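Long-range contact in putative tautomerase (Streptomyces achromogenes, PDB 3RY0), which belongs to the tautomerase family of the MIF clan, and probably works as a small enzyme assembled from six copies of one short chain: residues A[7-12]-A[42-47]. Numbering follows the deposited sequence.
Sequences LLEGRS and VEETPP
L7 and L8 pair with E44 and T45 as parallel strand neighbours, CA atoms 4.9 Å apart. The N-H of L7 donates to O of E43, and O of L7 accepts the N-H of T45, with N-H...O angles of 162° and 154°. The third bond, from N of E9 to O of T45 (2.9 Å), reaches its acceptor from above the carbonyl plane, where the backbone leaves strand 2-8 at E9.

The E9 side chain runs over P46. Its CB lies 3.8 Å from O of T45, and CG touches the same carbonyl. With CG beside the backbone N (chi1 -76°) and the chain extended beyond it, CD arrives 3.6 Å from CA of P46; OE1 rests on CA and CB of the proline, OE2 against its CB and CD. On the far side of O of T45 from E9, CD2 of L8 packs 3.8 Å from CA of P47, near V57 and R61 of helix 57-62.

The contact joins the C-terminal ends of parallel strands 2-8 and 39-45 of a beta-alpha-beta unit, whose helix 13-31 meets L7 through L19. Three backbone hydrogen bonds fix the register; the E9 carboxylate, at van der Waals distances, probably holds less directionally.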
loop_
_atom_site.group_PDB
_atom_site.type_symbol
_atom_site.label_atom_id
_atom_site.label_comp_id
_atom_site.label_asym_id
_atom_site.label_seq_id
_atom_site.Cartn_x
_atom_site.Cartn_y
_atom_site.Cartn_z
ATOM N N LEU A 7 -10.678 6.290 -0.315
ATOM C CA LEU A 7 -11.841 7.143 -0.611
ATOM C C LEU A 7 -11.547 8.525 -0.308
ATOM O O LEU A 7 -10.808 8.768 0.601
ATOM C CB LEU A 7 -13.027 6.847 0.356
ATOM C CG LEU A 7 -13.617 5.457 0.409
ATOM C CD1 LEU A 7 -14.869 5.460 1.323
ATOM C CD2 LEU A 7 -14.008 5.016 -1.061
ATOM N N LEU A 8 -12.182 9.498 -0.963
ATOM C CA LEU A 8 -12.149 10.887 -0.445
ATOM C C LEU A 8 -12.857 11.008 0.849
ATOM O O LEU A 8 -13.949 10.346 1.040
ATOM C CB LEU A 8 -12.834 11.835 -1.393
ATOM C CG LEU A 8 -12.077 12.163 -2.627
ATOM C CD1 LEU A 8 -13.048 12.815 -3.704
ATOM C CD2 LEU A 8 -10.945 13.181 -2.339
ATOM N N GLU A 9 -12.363 11.892 1.707
ATOM C CA GLU A 9 -13.073 12.340 2.897
ATOM C C GLU A 9 -14.493 12.790 2.567
ATOM O O GLU A 9 -14.806 13.272 1.501
ATOM C CB GLU A 9 -12.290 13.489 3.634
ATOM C CG GLU A 9 -11.096 13.028 4.409
ATOM C CD GLU A 9 -10.317 14.144 5.103
ATOM O OE1 GLU A 9 -10.639 15.347 4.892
ATOM O OE2 GLU A 9 -9.366 13.853 5.821
ATOM N N GLY A 10 -15.310 12.588 3.589
ATOM C CA GLY A 10 -16.621 13.167 3.634
ATOM C C GLY A 10 -17.738 12.154 3.456
ATOM O O GLY A 10 -18.889 12.592 3.251
ATOM N N ARG A 11 -17.467 10.835 3.464
ATOM C CA ARG A 11 -18.600 9.870 3.316
ATOM C C ARG A 11 -19.215 9.725 4.655
ATOM O O ARG A 11 -18.554 9.870 5.696
ATOM C CB ARG A 11 -18.159 8.448 2.970
ATOM C CG ARG A 11 -17.785 8.161 1.621
ATOM C CD ARG A 11 -18.907 8.420 0.779
ATOM N NE ARG A 11 -18.492 8.569 -0.571
ATOM C CZ ARG A 11 -19.326 8.567 -1.592
ATOM N NH1 ARG A 11 -20.642 8.436 -1.373
ATOM N NH2 ARG A 11 -18.862 8.740 -2.829
ATOM N N SER A 12 -20.499 9.372 4.704
ATOM C CA SER A 12 -21.080 9.230 5.992
ATOM C C SER A 12 -20.630 7.941 6.665
ATOM O O SER A 12 -20.226 6.946 5.961
ATOM C CB SER A 12 -22.634 9.162 5.893
ATOM O OG SER A 12 -23.058 8.053 5.082
ATOM N N VAL A 42 -10.509 0.789 5.298
ATOM C CA VAL A 42 -10.990 1.949 4.532
ATOM C C VAL A 42 -10.141 3.118 4.928
ATOM O O VAL A 42 -10.141 3.513 6.130
ATOM C CB VAL A 42 -12.487 2.235 4.765
ATOM C CG1 VAL A 42 -12.930 3.547 4.016
ATOM C CG2 VAL A 42 -13.368 1.123 4.288
ATOM N N GLU A 43 -9.468 3.740 3.952
ATOM C CA GLU A 43 -8.613 4.913 4.238
ATOM C C GLU A 43 -9.318 6.116 3.559
ATOM O O GLU A 43 -9.920 5.970 2.474
ATOM C CB GLU A 43 -7.320 4.700 3.478
ATOM C CG GLU A 43 -6.557 3.505 3.910
ATOM C CD GLU A 43 -5.292 3.337 3.067
ATOM O OE1 GLU A 43 -5.291 3.706 1.829
ATOM O OE2 GLU A 43 -4.328 2.813 3.679
ATOM N N GLU A 44 -9.315 7.282 4.209
ATOM C CA GLU A 44 -9.973 8.505 3.711
ATOM C C GLU A 44 -8.821 9.489 3.463
ATOM O O GLU A 44 -7.880 9.669 4.277
ATOM C CB GLU A 44 -10.962 9.053 4.742
ATOM C CG GLU A 44 -12.139 8.110 4.846
ATOM C CD GLU A 44 -13.397 8.696 5.538
ATOM O OE1 GLU A 44 -13.475 9.928 5.728
ATOM O OE2 GLU A 44 -14.311 7.903 5.843
ATOM N N THR A 45 -8.868 10.120 2.299
ATOM C CA THR A 45 -7.875 11.057 1.874
ATOM C C THR A 45 -8.540 12.450 1.744
ATOM O O THR A 45 -9.590 12.562 1.087
ATOM C CB THR A 45 -7.317 10.639 0.478
ATOM O OG1 THR A 45 -6.759 9.295 0.634
ATOM C CG2 THR A 45 -6.317 11.591 0.009
ATOM N N PRO A 46 -7.905 13.511 2.286
ATOM C CA PRO A 46 -8.502 14.843 2.097
ATOM C C PRO A 46 -8.347 15.254 0.650
ATOM O O PRO A 46 -7.380 14.835 -0.050
ATOM C CB PRO A 46 -7.664 15.756 2.980
ATOM C CG PRO A 46 -6.547 15.118 3.340
ATOM C CD PRO A 46 -6.712 13.523 3.157
ATOM N N PRO A 47 -9.259 16.111 0.145
ATOM C CA PRO A 47 -9.228 16.417 -1.280
ATOM C C PRO A 47 -8.027 17.251 -1.765
ATOM O O PRO A 47 -7.772 17.265 -2.968
ATOM C CB PRO A 47 -10.550 17.195 -1.531
ATOM C CG PRO A 47 -10.839 17.796 -0.132
ATOM C CD PRO A 47 -10.397 16.624 0.857
#